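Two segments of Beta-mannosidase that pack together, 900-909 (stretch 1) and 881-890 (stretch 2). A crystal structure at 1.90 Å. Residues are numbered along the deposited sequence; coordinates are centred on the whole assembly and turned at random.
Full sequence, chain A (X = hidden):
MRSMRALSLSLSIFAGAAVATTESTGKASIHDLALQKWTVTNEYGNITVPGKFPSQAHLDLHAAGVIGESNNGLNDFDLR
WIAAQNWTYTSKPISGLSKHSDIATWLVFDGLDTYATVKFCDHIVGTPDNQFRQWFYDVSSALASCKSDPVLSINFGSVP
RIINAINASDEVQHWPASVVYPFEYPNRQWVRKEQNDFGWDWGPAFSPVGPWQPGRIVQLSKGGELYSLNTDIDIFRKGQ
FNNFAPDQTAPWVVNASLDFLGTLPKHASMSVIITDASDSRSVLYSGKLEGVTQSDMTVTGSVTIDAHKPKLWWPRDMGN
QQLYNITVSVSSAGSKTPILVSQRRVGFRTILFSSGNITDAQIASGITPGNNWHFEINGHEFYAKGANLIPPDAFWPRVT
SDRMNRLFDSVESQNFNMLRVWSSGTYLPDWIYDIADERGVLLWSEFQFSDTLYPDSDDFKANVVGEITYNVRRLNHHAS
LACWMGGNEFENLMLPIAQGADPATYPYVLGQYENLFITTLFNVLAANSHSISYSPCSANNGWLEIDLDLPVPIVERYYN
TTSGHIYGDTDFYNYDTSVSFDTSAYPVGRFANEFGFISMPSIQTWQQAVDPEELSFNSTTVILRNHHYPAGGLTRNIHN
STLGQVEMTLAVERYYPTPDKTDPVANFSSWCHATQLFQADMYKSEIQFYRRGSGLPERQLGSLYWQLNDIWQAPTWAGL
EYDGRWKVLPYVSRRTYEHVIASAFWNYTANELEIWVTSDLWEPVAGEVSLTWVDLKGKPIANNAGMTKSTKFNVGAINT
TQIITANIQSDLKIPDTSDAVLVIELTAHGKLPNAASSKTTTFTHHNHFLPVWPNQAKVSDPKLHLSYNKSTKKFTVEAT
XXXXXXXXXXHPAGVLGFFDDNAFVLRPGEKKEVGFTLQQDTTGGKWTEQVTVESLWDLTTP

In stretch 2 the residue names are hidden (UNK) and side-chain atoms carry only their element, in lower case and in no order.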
# COMPACT_ATOMS: atom_id res chain seq x y z
N ASP A 900 -6.13 25.05 -16.12
CA ASP A 900 -5.79 25.84 -17.32
C ASP A 900 -4.55 26.69 -17.10
O ASP A 900 -4.02 27.29 -18.03
CB ASP A 900 -6.97 26.69 -17.81
CG ASP A 900 -7.31 27.84 -16.89
OD1 ASP A 900 -6.43 28.35 -16.16
OD2 ASP A 900 -8.49 28.29 -16.92
N ASP A 901 -4.09 26.73 -15.85
CA ASP A 901 -2.82 27.34 -15.52
C ASP A 901 -2.38 26.86 -14.14
O ASP A 901 -3.22 26.42 -13.35
CB ASP A 901 -2.93 28.87 -15.50
CG ASP A 901 -1.57 29.54 -15.70
OD1 ASP A 901 -0.62 28.85 -16.13
OD2 ASP A 901 -1.46 30.74 -15.40
N ASN A 902 -1.09 26.90 -13.89
CA ASN A 902 -0.54 26.51 -12.61
C ASN A 902 0.90 26.99 -12.53
O ASN A 902 1.48 27.33 -13.56
CB ASN A 902 -0.64 24.98 -12.41
CG ASN A 902 -1.07 24.60 -11.02
OD1 ASN A 902 -1.04 25.42 -10.12
ND2 ASN A 902 -1.49 23.35 -10.84
N ALA A 903 1.45 27.01 -11.31
CA ALA A 903 2.80 27.52 -11.09
C ALA A 903 2.96 28.92 -11.65
O ALA A 903 3.77 29.15 -12.54
CB ALA A 903 3.85 26.58 -11.68
N PHE A 904 2.18 29.86 -11.11
CA PHE A 904 2.17 31.23 -11.59
C PHE A 904 2.44 32.26 -10.47
O PHE A 904 2.35 31.96 -9.27
CB PHE A 904 0.83 31.54 -12.29
CG PHE A 904 -0.40 31.13 -11.50
CD1 PHE A 904 -0.90 31.92 -10.49
CD2 PHE A 904 -1.05 29.93 -11.79
CE1 PHE A 904 -2.02 31.54 -9.78
CE2 PHE A 904 -2.18 29.55 -11.07
CZ PHE A 904 -2.66 30.36 -10.06
N VAL A 905 2.88 33.43 -10.87
CA VAL A 905 3.04 34.54 -9.97
C VAL A 905 1.73 35.26 -9.80
O VAL A 905 1.02 35.47 -10.73
CB VAL A 905 4.13 35.54 -10.47
CG1 VAL A 905 4.17 36.78 -9.61
CG2 VAL A 905 5.49 34.87 -10.48
N LEU A 906 1.42 35.63 -8.57
CA LEU A 906 0.19 36.31 -8.27
C LEU A 906 0.48 37.49 -7.37
O LEU A 906 1.18 37.33 -6.39
CB LEU A 906 -0.69 35.33 -7.54
CG LEU A 906 -2.18 35.51 -7.57
CD1 LEU A 906 -2.73 35.47 -8.96
CD2 LEU A 906 -2.76 34.44 -6.68
N ARG A 907 -0.07 38.66 -7.69
CA ARG A 907 0.12 39.88 -6.88
C ARG A 907 -1.17 40.18 -6.16
O ARG A 907 -2.19 39.86 -6.65
CB ARG A 907 0.45 41.09 -7.72
CG ARG A 907 1.22 40.85 -8.98
CD ARG A 907 1.83 42.15 -9.42
NE ARG A 907 1.53 42.46 -10.80
CZ ARG A 907 1.28 43.68 -11.25
NH1 ARG A 907 1.27 44.73 -10.44
NH2 ARG A 907 1.01 43.82 -12.53
N PRO A 908 -1.10 40.83 -5.02
CA PRO A 908 -2.28 40.95 -4.20
C PRO A 908 -3.31 41.83 -4.84
O PRO A 908 -2.96 42.73 -5.60
CB PRO A 908 -1.75 41.53 -2.90
CG PRO A 908 -0.50 42.23 -3.26
CD PRO A 908 0.08 41.46 -4.39
N GLY A 909 -4.58 41.53 -4.57
CA GLY A 909 -5.69 42.24 -5.18
C GLY A 909 -6.05 41.69 -6.55
O GLY A 909 -7.23 41.63 -6.89
N UNK A 881 -2.08 39.23 1.07
CA UNK A 881 -1.10 39.96 1.89
C UNK A 881 0.18 40.33 1.17
O UNK A 881 0.95 41.16 1.65
c UNK A 881 -0.77 39.12 3.11
N UNK A 882 0.46 39.68 0.05
CA UNK A 882 1.67 39.97 -0.70
C UNK A 882 1.79 39.12 -1.95
O UNK A 882 0.85 38.41 -2.32
N UNK A 883 2.94 39.19 -2.59
CA UNK A 883 3.18 38.44 -3.81
C UNK A 883 3.38 36.97 -3.51
O UNK A 883 4.12 36.61 -2.59
c UNK A 883 4.22 40.32 -5.07
c UNK A 883 4.82 37.98 -5.69
c UNK A 883 4.44 38.93 -4.55
N UNK A 884 2.72 36.12 -4.28
CA UNK A 884 2.92 34.69 -4.18
C UNK A 884 3.69 34.19 -5.38
O UNK A 884 3.28 34.44 -6.50
o UNK A 884 1.73 32.66 -4.52
c UNK A 884 1.56 33.99 -4.13
N UNK A 885 4.79 33.47 -5.15
CA UNK A 885 5.57 32.87 -6.23
C UNK A 885 5.27 31.39 -6.36
O UNK A 885 5.12 30.71 -5.36
c UNK A 885 7.15 35.24 -7.09
c UNK A 885 9.08 34.55 -5.63
c UNK A 885 7.56 34.49 -5.84
c UNK A 885 7.08 33.06 -5.98
N UNK A 886 5.20 30.89 -7.60
CA UNK A 886 5.04 29.49 -7.91
C UNK A 886 3.76 29.02 -7.22
O UNK A 886 3.81 28.04 -6.51
c UNK A 886 9.10 28.69 -9.89
c UNK A 886 9.96 29.53 -9.28
c UNK A 886 6.19 28.61 -7.40
c UNK A 886 7.87 28.37 -9.26
c UNK A 886 7.52 28.93 -8.06
c UNK A 886 9.63 30.11 -8.08
o UNK A 886 11.19 29.83 -9.95
c UNK A 886 8.40 29.79 -7.46
N UNK A 887 2.68 29.78 -7.39
CA UNK A 887 1.35 29.40 -6.84
C UNK A 887 0.93 28.12 -7.45
O UNK A 887 1.02 27.98 -8.67
c UNK A 887 -1.01 30.33 -6.48
c UNK A 887 0.34 30.51 -7.18
o UNK A 887 0.90 31.78 -6.80
N UNK A 888 0.36 27.17 -6.66
CA UNK A 888 0.26 25.81 -7.11
C UNK A 888 -0.99 25.21 -6.55
O UNK A 888 -1.10 25.12 -5.35
c UNK A 888 1.46 21.64 -8.33
c UNK A 888 1.99 22.85 -10.73
c UNK A 888 1.89 23.65 -9.61
c UNK A 888 1.48 24.99 -6.62
c UNK A 888 1.60 23.06 -8.38
c UNK A 888 1.83 21.48 -10.65
c UNK A 888 1.19 22.45 -6.25
c UNK A 888 1.57 20.85 -9.45
n UNK A 888 1.23 21.29 -7.02
c UNK A 888 1.45 23.55 -7.05
N UNK A 889 -1.87 24.78 -7.45
CA UNK A 889 -3.10 24.07 -7.11
C UNK A 889 -2.84 22.61 -7.25
O UNK A 889 -2.19 22.20 -8.21
c UNK A 889 -5.10 26.43 -9.35
c UNK A 889 -4.19 24.48 -8.08
c UNK A 889 -5.57 26.23 -6.94
c UNK A 889 -4.56 25.98 -8.01
N UNK A 890 -3.37 21.81 -6.32
CA UNK A 890 -3.17 20.42 -6.31
C UNK A 890 -4.56 19.83 -6.28
O UNK A 890 -5.25 20.11 -5.34
c UNK A 890 -2.22 18.42 -5.09
c UNK A 890 -2.42 19.94 -5.03
o UNK A 890 -1.15 20.58 -4.92

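Position 881 carries a single side-chain carbon, which points away from stretch 1 and plays no part in the contact. One carbon alone means alanine, Ala-881.

Position 882 has no side-chain atoms at all, so it is glycine, Gly-882. Its nearly fully extended backbone passes beside the proline ring, with its O 3.8 Å from CD of Pro-908.

At 883 one carbon carries two more, three in all, a fork at the first atom with no polar element; one branch carbon lies near CG1 of Val-905, the other near CD of Pro-908. This is valine, Val-883. Each of its compact branches meets a different apolar neighbour, CG1 of Val-883 lying 4.2 Å from CG1 of Val-905 and CG2 of Val-883 4.3 Å from CD of Pro-908. Its CA also makes a CA-H...O contact with O of Leu-906, at 3.4 Å.

Position 884 shows one carbon and then one oxygen, the carbon facing CB of Leu-906, which is serine, Ser-884. Its backbone pairs with Leu-906 in both directions: N of Ser-884 donates to O of Leu-906 at 2.9 Å, and N of Leu-906 donates to O of Ser-884 at 3.0 Å. The CB atoms of Ser-884 and Leu-906 stand 4.3 Å apart on the same face of the sheet. The small hydroxyl donates to the side-chain oxygen at 887, so it is satisfied within its own stretch.

Four carbons forked at the second, one terminal carbon near CG2 of Val-905, make 885 leucine, Leu-885. CA-to-CB points away, yet the longer side chain lets CD2 of Leu-885 reach CG2 of Val-905 at 3.8 Å, an apolar contact at the corner of the chain.

At 886 a carbon leads to a six-carbon ring bearing one oxygen: tyrosine, Tyr-886. CA-to-CB points away from stretch 1, and its OH is hydrogen-bonded elsewhere in the structure.

Position 887 has one carbon carrying an oxygen, close to O of Phe-904, and a carbon, close to the Phe-904 ring: threonine, Thr-887. OG1 of Thr-887 donates to O of Phe-904 at 2.9 Å, an acceptor shared with N of Thr-887, also at 2.9 Å. CB sits over a face of the Phe-904 ring, 4.1 Å from its centroid, in a CH-pi contact, and the methyl CG2 of Thr-887 comes 3.7 Å from CE1 of Phe-904. OG of Ser-884 donates to OG1 of Thr-887 at 2.6 Å.

Fused five- and six-membered rings with eight carbons and one nitrogen, with ND2 of Asn-902 over one face and a ring carbon near CB of Ala-903, identify 888 as tryptophan, Trp-888. CE3 of this broad ring is 4.1 Å from CB of Ala-903.

Position 889 again has four carbons forked at the second; its first carbon lies 3.9 Å from OD1 of Asn-902, and a terminal carbon approaches O of Asp-901. It is leucine, Leu-889, with CD1 of Leu-889 4.4 Å from O of Asp-901. The Asn-902 amide grips its backbone only: N of Leu-889 donates to OD1 of Asn-902 at 2.9 Å, and ND2 of Asn-902 donates to O of Leu-889 at 3.0 Å.

Position 890, one carbon bearing an oxygen and a carbon, is threonine, Thr-890, which makes no contact here.

The contact is thus an antiparallel pairing, Leu-906 with Ser-884 and Phe-904 with Thr-887, interrupted by a beta bulge that shifts the register by one. Beyond it, Asn-902 extends the polar ladder with its side chain, while apolar groups pack around the backbone bonds.

Stretch 2, residues 881-890: AGVSLYTWLT
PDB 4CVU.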